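PDB 6UID: EscD/YscD/HrpQ family type III secretion system inner membrane ring protein from Pseudomonas aeruginosa, which forms part of the inner-membrane ring of the type III secretion system, its cytoplasmic domain probably meeting the sorting platform beneath the basal body. Local coordinates for residues L21-V26 and V53-V58; A46-L51 and C90-W95; Q83-Q88 and T96-Q101. All blocks are in the same frame, centred on the assembly; numbering follows the deposited sequence. Where two conformers were deposited one is given.

Overall arrangement
The three contacts belong to one FHA-like beta sandwich, and no ligand or active site is present to relate them to. Interaction 2 lies in the core, its centre about 5 Å from that of the chain, and joins the two sheets through strands 49-54 and 93-98. Interaction 1 continues strand 49-54 to its end, about 16 Å away between centres, and is tied to interaction 2 by the backbone pair Val26 N and Leu51 O. Interaction 3 takes up the far end of strand 93-98, about 15 Å from interaction 2; Trp95 N faces Gln88 O there. Interactions 1 and 3, about 13 Å apart between centres, meet where Val58 packs on Phe97.

Interaction 1: L21-V26 and V53-V58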
loop_
_atom_site.group_PDB
_atom_site.type_symbol
_atom_site.label_atom_id
_atom_site.label_comp_id
_atom_site.label_asym_id
_atom_site.label_seq_id
_atom_site.Cartn_x
_atom_site.Cartn_y
_atom_site.Cartn_z
ATOM N N LEU A 21 3.905 10.720 -7.770
ATOM C CA LEU A 21 3.012 11.382 -6.836
ATOM C C LEU A 21 3.597 12.729 -6.440
ATOM O O LEU A 21 4.757 12.807 -6.003
ATOM C CB LEU A 21 2.840 10.549 -5.564
ATOM C CG LEU A 21 2.331 9.127 -5.759
ATOM C CD1 LEU A 21 2.288 8.444 -4.391
ATOM C CD2 LEU A 21 1.001 9.042 -6.476
ATOM N N GLY A 22 2.788 13.772 -6.551
ATOM C CA GLY A 22 3.111 15.066 -6.000
ATOM C C GLY A 22 2.760 15.141 -4.524
ATOM O O GLY A 22 2.454 14.142 -3.870
ATOM N N GLU A 23 2.801 16.361 -3.995
ATOM C CA GLU A 23 2.537 16.600 -2.580
ATOM C C GLU A 23 1.039 16.753 -2.341
ATOM O O GLU A 23 0.360 17.489 -3.066
ATOM C CB GLU A 23 3.265 17.860 -2.108
ATOM C CG GLU A 23 4.782 17.715 -2.025
ATOM C CD GLU A 23 5.428 18.816 -1.194
ATOM O OE1 GLU A 23 5.292 19.999 -1.571
ATOM O OE2 GLU A 23 6.060 18.502 -0.159
ATOM N N GLY A 24 0.532 16.053 -1.330
ATOM C CA GLY A 24 -0.837 16.172 -0.894
ATOM C C GLY A 24 -1.441 14.823 -0.539
ATOM O O GLY A 24 -0.751 13.831 -0.341
ATOM N N ARG A 25 -2.763 14.837 -0.452
ATOM C CA ARG A 25 -3.550 13.661 -0.119
ATOM C C ARG A 25 -3.674 12.755 -1.335
ATOM O O ARG A 25 -3.955 13.222 -2.447
ATOM C CB ARG A 25 -4.946 14.118 0.313
ATOM C CG ARG A 25 -5.954 13.015 0.598
ATOM C CD ARG A 25 -7.255 13.617 1.114
ATOM N NE ARG A 25 -8.170 12.621 1.653
ATOM C CZ ARG A 25 -9.002 11.894 0.919
ATOM N NH1 ARG A 25 -9.045 12.060 -0.388
ATOM N NH2 ARG A 25 -9.814 11.019 1.497
ATOM N N VAL A 26 -3.490 11.453 -1.119
ATOM C CA VAL A 26 -3.646 10.436 -2.156
ATOM C C VAL A 26 -4.593 9.360 -1.643
ATOM O O VAL A 26 -4.249 8.619 -0.716
ATOM C CB VAL A 26 -2.301 9.813 -2.557
ATOM C CG1 VAL A 26 -2.515 8.753 -3.655
ATOM C CG2 VAL A 26 -1.325 10.884 -3.033
ATOM N N VAL A 53 1.275 12.621 1.268
ATOM C CA VAL A 53 2.580 12.613 0.618
ATOM C C VAL A 53 3.176 14.015 0.680
ATOM O O VAL A 53 2.510 15.000 0.339
ATOM C CB VAL A 53 2.453 12.144 -0.848
ATOM C CG1 VAL A 53 3.829 12.146 -1.549
ATOM C CG2 VAL A 53 1.782 10.776 -0.951
ATOM N N ASP A 54 4.433 14.112 1.062
ATOM C CA ASP A 54 5.156 15.373 0.959
ATOM C C ASP A 54 6.593 15.078 0.563
ATOM O O ASP A 54 6.980 13.926 0.386
ATOM C CB ASP A 54 4.990 16.203 2.229
ATOM C CG ASP A 54 5.440 15.473 3.456
ATOM O OD1 ASP A 54 6.515 14.839 3.396
ATOM O OD2 ASP A 54 4.715 15.528 4.479
ATOM N N ALA A 55 7.407 16.128 0.446
ATOM C CA ALA A 55 8.773 15.918 -0.006
ATOM C C ALA A 55 9.574 15.062 0.960
ATOM O O ALA A 55 10.529 14.398 0.544
ATOM C CB ALA A 55 9.473 17.260 -0.166
ATOM N N GLN A 56 9.187 15.031 2.234
ATOM C CA GLN A 56 9.929 14.301 3.243
ATOM C C GLN A 56 9.520 12.837 3.345
ATOM O O GLN A 56 10.319 12.024 3.827
ATOM C CB GLN A 56 9.723 14.964 4.609
ATOM C CG GLN A 56 10.293 16.370 4.736
ATOM C CD GLN A 56 9.490 17.432 4.028
ATOM O OE1 GLN A 56 8.273 17.487 4.124
ATOM N NE2 GLN A 56 10.190 18.307 3.314
ATOM N N GLY A 57 8.315 12.474 2.933
ATOM C CA GLY A 57 7.908 11.094 3.085
ATOM C C GLY A 57 6.425 10.874 2.873
ATOM O O GLY A 57 5.700 11.744 2.363
ATOM N N VAL A 58 6.014 9.650 3.209
ATOM C CA VAL A 58 4.667 9.157 2.975
ATOM C C VAL A 58 4.088 8.718 4.307
ATOM O O VAL A 58 4.679 7.882 4.997
ATOM C CB VAL A 58 4.691 7.992 1.971
ATOM C CG1 VAL A 58 3.331 7.336 1.875
ATOM C CG2 VAL A 58 5.205 8.495 0.647
#
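Val53 carries the apolar half of this contact, and its two methyls do different work. Val53 CG2 touches Val26 CG2 at 3.7 Å, the two valines meeting obliquely, and lies 4.2 Å from Leu21 CD1, whose side chain runs across that of Val53 at about a right angle. Val53 CG1, anti to the backbone N (chi1 179°), is turned instead against Gly22 O at 3.4 Å. In the backbone, Gly24 and Val53 form an antiparallel hydrogen-bonded pair, with Gly24 N 2.8 Å from Val53 O and Val53 N 2.9 Å from Gly24 O. At the backbone angles of Gly24 (phi 140°) a CB would be jammed against Glu23 O, which calls for glycine. Glu23 has two modelled conformers; in one, its extended chain brings OE2 to Ala55 N for a bent hydrogen bond, which may therefore be only part-time. Asp54 OD1 also holds this turn, accepting from Gln56 N at 2.9 Å in an Asx turn. The contact thus joins the start of strand 24-29 to the hairpin of strands 49-54 and 57-63; Leu37 of strand 37-38 packs on both Leu21 and Val26, while Leu21 is backbone-bonded to Ala4 and Trp5.

Interaction 2: A46-L51 and C90-W95; sequences AVHLVL and CGPLRW
His48 and the type II' turn from Cys90 to Leu93 pin together the two sheets of an FHA-like beta sandwich at one end of its core. The imidazole NE2 of His48 gives its hydrogen to Cys90 O at 2.8 Å, nearly straight (170°), with the oxygen in the ring plane. Relative to the carbonyl, however, the donor stands above the plane, 50° out of it, while Leu93 N reaches the same oxygen from the opposite face to close the turn. Two N-H groups therefore hold Cys90 O. His48 CG is anti to the backbone N (chi1 -164°), and from there the ring reaches the turn; Pro92 CD approaches His48 CE1 at 4.1 Å, and Cys90 SG lies oblique to the ring. The other ring nitrogen, ND1, is hydrogen-bonded to Ala45 N, so both nitrogens are engaged and the ring's rotation is set.

His48 and Leu49 both face Leu28 of strand 24-29, a classic beta bulge at the start of strand 49-54. From Leu49 onward the contact is mainly apolar packing between the sheets; the axes of strand segments 49-51 and 93-95 come no closer than 11.6 Å and run in roughly the same direction. Leu49 CD2 meets Leu93 CD2 at 3.9 Å and crosses the indole of Trp95, coming within 3.5 Å of Trp95 NE1. Leu51 reaches the other end of that indole tip to tip, Leu51 CD1 against Trp95 CH2 at 3.8 Å. Phe9 of strand 5-9 packs on both Leu93 and Trp95; from strand 57-63, Leu60 packs on Leu49 and Val58 on Leu51.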
loop_
_atom_site.group_PDB
_atom_site.type_symbol
_atom_site.label_atom_id
_atom_site.label_comp_id
_atom_site.label_asym_id
_atom_site.label_seq_id
_atom_site.Cartn_x
_atom_site.Cartn_y
_atom_site.Cartn_z
ATOM N N ALA A 46 -14.362 1.376 -1.932
ATOM C CA ALA A 46 -14.501 2.628 -2.679
ATOM C C ALA A 46 -13.345 3.580 -2.386
ATOM O O ALA A 46 -12.713 4.127 -3.310
ATOM C CB ALA A 46 -15.833 3.287 -2.343
ATOM N N VAL A 47 -13.040 3.765 -1.097
ATOM C CA VAL A 47 -11.780 4.352 -0.637
ATOM C C VAL A 47 -11.119 3.306 0.244
ATOM O O VAL A 47 -11.588 3.013 1.356
ATOM C CB VAL A 47 -11.967 5.683 0.103
ATOM C CG1 VAL A 47 -10.623 6.233 0.560
ATOM C CG2 VAL A 47 -12.658 6.694 -0.804
ATOM N N HIS A 48 -10.046 2.724 -0.266
ATOM C CA HIS A 48 -9.385 1.602 0.377
ATOM C C HIS A 48 -8.241 2.029 1.286
ATOM O O HIS A 48 -8.016 1.404 2.332
ATOM C CB HIS A 48 -8.843 0.679 -0.724
ATOM C CG HIS A 48 -8.486 -0.684 -0.234
ATOM N ND1 HIS A 48 -9.434 -1.660 -0.006
ATOM C CD2 HIS A 48 -7.292 -1.228 0.073
ATOM C CE1 HIS A 48 -8.829 -2.743 0.452
ATOM N NE2 HIS A 48 -7.533 -2.515 0.497
ATOM N N LEU A 49 -7.494 3.054 0.887
ATOM C CA LEU A 49 -6.302 3.502 1.585
ATOM C C LEU A 49 -6.117 4.982 1.290
ATOM O O LEU A 49 -6.349 5.424 0.165
ATOM C CB LEU A 49 -5.101 2.702 1.076
ATOM C CG LEU A 49 -3.734 2.986 1.696
ATOM C CD1 LEU A 49 -3.758 2.655 3.165
ATOM C CD2 LEU A 49 -2.659 2.169 0.976
ATOM N N VAL A 50 -5.750 5.765 2.307
ATOM C CA VAL A 50 -5.483 7.185 2.156
ATOM C C VAL A 50 -4.114 7.468 2.737
ATOM O O VAL A 50 -3.834 7.107 3.892
ATOM C CB VAL A 50 -6.537 8.059 2.855
ATOM C CG1 VAL A 50 -6.293 9.518 2.550
ATOM C CG2 VAL A 50 -7.912 7.684 2.410
ATOM N N LEU A 51 -3.278 8.113 1.942
ATOM C CA LEU A 51 -1.941 8.533 2.305
ATOM C C LEU A 51 -1.815 10.049 2.230
ATOM O O LEU A 51 -2.548 10.727 1.498
ATOM C CB LEU A 51 -0.926 7.960 1.309
ATOM C CG LEU A 51 -1.012 6.460 1.066
ATOM C CD1 LEU A 51 -0.090 6.083 -0.080
ATOM C CD2 LEU A 51 -0.670 5.694 2.326
ATOM N N CYS A 90 -2.559 -3.911 2.232
ATOM C CA CYS A 90 -3.806 -3.499 2.870
ATOM C C CYS A 90 -4.863 -4.428 2.264
ATOM O O CYS A 90 -5.363 -4.177 1.165
ATOM C CB CYS A 90 -4.093 -2.034 2.613
ATOM S SG CYS A 90 -5.388 -1.381 3.674
ATOM N N GLY A 91 -5.047 -5.586 2.894
ATOM C CA GLY A 91 -5.888 -6.608 2.304
ATOM C C GLY A 91 -5.356 -7.036 0.947
ATOM O O GLY A 91 -4.174 -7.371 0.807
ATOM N N PRO A 92 -6.200 -7.002 -0.087
ATOM C CA PRO A 92 -5.734 -7.436 -1.408
ATOM C C PRO A 92 -4.639 -6.565 -1.991
ATOM O O PRO A 92 -3.902 -7.027 -2.868
ATOM C CB PRO A 92 -6.996 -7.386 -2.281
ATOM C CG PRO A 92 -7.951 -6.541 -1.543
ATOM C CD PRO A 92 -7.616 -6.599 -0.091
ATOM N N LEU A 93 -4.508 -5.321 -1.551
ATOM C CA LEU A 93 -3.574 -4.406 -2.184
ATOM C C LEU A 93 -2.149 -4.659 -1.701
ATOM O O LEU A 93 -1.896 -4.744 -0.486
ATOM C CB LEU A 93 -3.953 -2.974 -1.843
ATOM C CG LEU A 93 -3.015 -1.881 -2.339
ATOM C CD1 LEU A 93 -3.029 -1.820 -3.840
ATOM C CD2 LEU A 93 -3.424 -0.565 -1.726
ATOM N N ARG A 94 -1.222 -4.801 -2.648
ATOM C CA ARG A 94 0.205 -4.882 -2.360
ATOM C C ARG A 94 0.915 -3.786 -3.151
ATOM O O ARG A 94 0.683 -3.640 -4.360
ATOM C CB ARG A 94 0.782 -6.251 -2.716
ATOM C CG ARG A 94 0.057 -7.413 -2.054
ATOM C CD ARG A 94 1.006 -8.465 -1.449
ATOM N NE ARG A 94 1.698 -9.282 -2.442
ATOM C CZ ARG A 94 2.469 -10.333 -2.147
ATOM N NH1 ARG A 94 3.047 -11.006 -3.133
ATOM N NH2 ARG A 94 2.667 -10.719 -0.867
ATOM N N TRP A 95 1.761 -3.019 -2.478
ATOM C CA TRP A 95 2.390 -1.878 -3.127
ATOM C C TRP A 95 3.698 -1.540 -2.438
ATOM O O TRP A 95 3.979 -1.998 -1.325
ATOM C CB TRP A 95 1.458 -0.656 -3.101
ATOM C CG TRP A 95 1.106 -0.122 -1.730
ATOM C CD1 TRP A 95 0.195 -0.642 -0.855
ATOM C CD2 TRP A 95 1.624 1.052 -1.113
ATOM N NE1 TRP A 95 0.123 0.141 0.264
ATOM C CE2 TRP A 95 0.984 1.193 0.130
ATOM C CE3 TRP A 95 2.569 2.009 -1.494
ATOM C CZ2 TRP A 95 1.266 2.250 0.998
ATOM C CZ3 TRP A 95 2.840 3.067 -0.645
ATOM C CH2 TRP A 95 2.212 3.169 0.610
#

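Interaction 3: Q83-Q88 and T96-Q101. Unlike the reference sequence in segment 96-101: Thr96 (reference Ala).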
loop_
_atom_site.group_PDB
_atom_site.type_symbol
_atom_site.label_atom_id
_atom_site.label_comp_id
_atom_site.label_asym_id
_atom_site.label_seq_id
_atom_site.Cartn_x
_atom_site.Cartn_y
_atom_site.Cartn_z
ATOM N N GLN A 83 8.056 3.245 5.090
ATOM C CA GLN A 83 9.431 3.140 4.619
ATOM C C GLN A 83 9.503 2.802 3.134
ATOM O O GLN A 83 8.878 1.845 2.663
ATOM C CB GLN A 83 10.221 2.122 5.440
ATOM C CG GLN A 83 10.692 2.708 6.796
ATOM C CD GLN A 83 11.405 4.066 6.669
ATOM O OE1 GLN A 83 11.042 5.036 7.339
ATOM N NE2 GLN A 83 12.419 4.132 5.808
ATOM N N ALA A 84 10.309 3.567 2.405
ATOM C CA ALA A 84 10.497 3.299 0.991
ATOM C C ALA A 84 11.049 1.893 0.780
ATOM O O ALA A 84 11.939 1.422 1.501
ATOM C CB ALA A 84 11.453 4.334 0.391
ATOM N N LEU A 85 10.472 1.223 -0.216
ATOM C CA LEU A 85 10.849 -0.101 -0.697
ATOM C C LEU A 85 10.498 -1.215 0.273
ATOM O O LEU A 85 10.767 -2.375 -0.028
ATOM C CB LEU A 85 12.304 -0.193 -1.170
ATOM C CG LEU A 85 12.589 0.680 -2.386
ATOM C CD1 LEU A 85 14.017 0.456 -2.823
ATOM C CD2 LEU A 85 11.674 0.403 -3.558
ATOM N N ALA A 86 9.870 -0.916 1.402
ATOM C CA ALA A 86 9.298 -1.975 2.214
ATOM C C ALA A 86 7.999 -2.465 1.576
ATOM O O ALA A 86 7.335 -1.736 0.830
ATOM C CB ALA A 86 9.037 -1.464 3.626
ATOM N N GLY A 87 7.639 -3.720 1.835
ATOM C CA GLY A 87 6.404 -4.259 1.275
ATOM C C GLY A 87 5.165 -3.813 2.018
ATOM O O GLY A 87 4.980 -4.157 3.192
ATOM N N GLN A 88 4.309 -3.031 1.371
ATOM C CA GLN A 88 3.097 -2.508 1.980
ATOM C C GLN A 88 1.911 -3.353 1.521
ATOM O O GLN A 88 1.772 -3.657 0.329
ATOM C CB GLN A 88 2.871 -1.046 1.550
ATOM C CG GLN A 88 4.067 -0.141 1.666
ATOM C CD GLN A 88 4.558 0.096 3.093
ATOM O OE1 GLN A 88 3.831 -0.125 4.068
ATOM N NE2 GLN A 88 5.773 0.592 3.218
ATOM N N THR A 96 4.512 -0.729 -3.106
ATOM C CA THR A 96 5.661 -0.116 -2.474
ATOM C C THR A 96 5.874 1.255 -3.090
ATOM O O THR A 96 5.266 1.603 -4.110
ATOM C CB THR A 96 6.913 -0.971 -2.622
ATOM O OG1 THR A 96 7.877 -0.519 -1.655
ATOM C CG2 THR A 96 7.450 -0.865 -4.029
ATOM N N PHE A 97 6.748 2.041 -2.489
ATOM C CA PHE A 97 7.060 3.354 -3.021
ATOM C C PHE A 97 8.547 3.606 -2.889
ATOM O O PHE A 97 9.228 2.984 -2.060
ATOM C CB PHE A 97 6.234 4.467 -2.338
ATOM C CG PHE A 97 6.714 4.828 -0.953
ATOM C CD1 PHE A 97 6.332 4.063 0.120
ATOM C CD2 PHE A 97 7.538 5.917 -0.761
ATOM C CE1 PHE A 97 6.797 4.397 1.414
ATOM C CE2 PHE A 97 8.006 6.241 0.497
ATOM C CZ PHE A 97 7.619 5.486 1.573
ATOM N N CYS A 98 9.053 4.554 -3.662
ATOM C CA CYS A 98 10.431 4.996 -3.508
ATOM C C CYS A 98 10.665 6.332 -4.182
ATOM O O CYS A 98 9.783 6.897 -4.837
ATOM C CB CYS A 98 11.432 3.952 -4.010
ATOM S SG CYS A 98 11.433 3.691 -5.788
ATOM N N ASP A 99 11.869 6.855 -3.984
ATOM C CA ASP A 99 12.254 8.125 -4.570
ATOM C C ASP A 99 12.396 7.985 -6.080
ATOM O O ASP A 99 12.710 6.896 -6.584
ATOM C CB ASP A 99 13.580 8.576 -3.952
ATOM C CG ASP A 99 14.234 9.710 -4.710
ATOM O OD1 ASP A 99 13.961 10.882 -4.381
ATOM O OD2 ASP A 99 15.028 9.428 -5.628
ATOM N N PRO A 100 12.183 9.051 -6.849
ATOM C CA PRO A 100 12.269 8.929 -8.308
ATOM C C PRO A 100 13.626 8.485 -8.829
ATOM O O PRO A 100 13.688 7.938 -9.935
ATOM C CB PRO A 100 11.894 10.334 -8.803
ATOM C CG PRO A 100 11.050 10.886 -7.726
ATOM C CD PRO A 100 11.629 10.358 -6.441
ATOM N N GLN A 101 14.705 8.677 -8.079
ATOM C CA GLN A 101 16.026 8.286 -8.549
ATOM C C GLN A 101 16.378 6.836 -8.233
ATOM O O GLN A 101 17.505 6.418 -8.516
ATOM C CB GLN A 101 17.091 9.227 -7.970
ATOM C CG GLN A 101 16.931 10.683 -8.402
HETATM O O HOH W 1 7.276 1.084 0.418
#
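Leu85 N gives its hydrogen to Phe97 O at 2.8 Å, and the donor stands nearly along the C=O axis, with a C=O...donor angle of 171°. Around this bond the side chains divide by strand residue. Ala84 lies against Phe97: Ala84 CA sits 3.7 Å above one face of the Phe97 ring, offset toward the rim, in a CH-pi contact, and Ala84 CB touches Phe97 CE2 at 3.9 Å. Phe97 CG stands between its backbone N and carbonyl carbon (chi1 76°), from where the ring reaches the turn. Leu85, whose CB points away from the strand, bends its outer branch back, bringing Leu85 CD2 to Cys98 CB at 3.6 Å. Thr96, which is Ala in the reference sequence, places OG1 anti to its backbone N, 2.8 Å from Ala86 O.

The element gripped in this way is a type II turn from Gln83 to Ala86, with Leu85 at positive phi (71°), in the loop between strands 74-75 and 88-90 of the larger sheet. A water bridges turn and strand: it donates to Gln83 O and to Thr96 OG1 and accepts from Gln88 NE2 at 3.2 Å. That amide nitrogen also lies near the edge of the Phe97 ring.

Further out, Gln71 OE1 takes hydrogen bonds from Gln88 NE2 and Gln83 N, fixing the amide that holds the water, and Asp72 OD1 accepts from Gly87 N. On the strand side Trp5 meets Phe97 edge-to-face, Val58 packs against the same ring, and Phe104 touches the side chains of both Thr96 and Cys98.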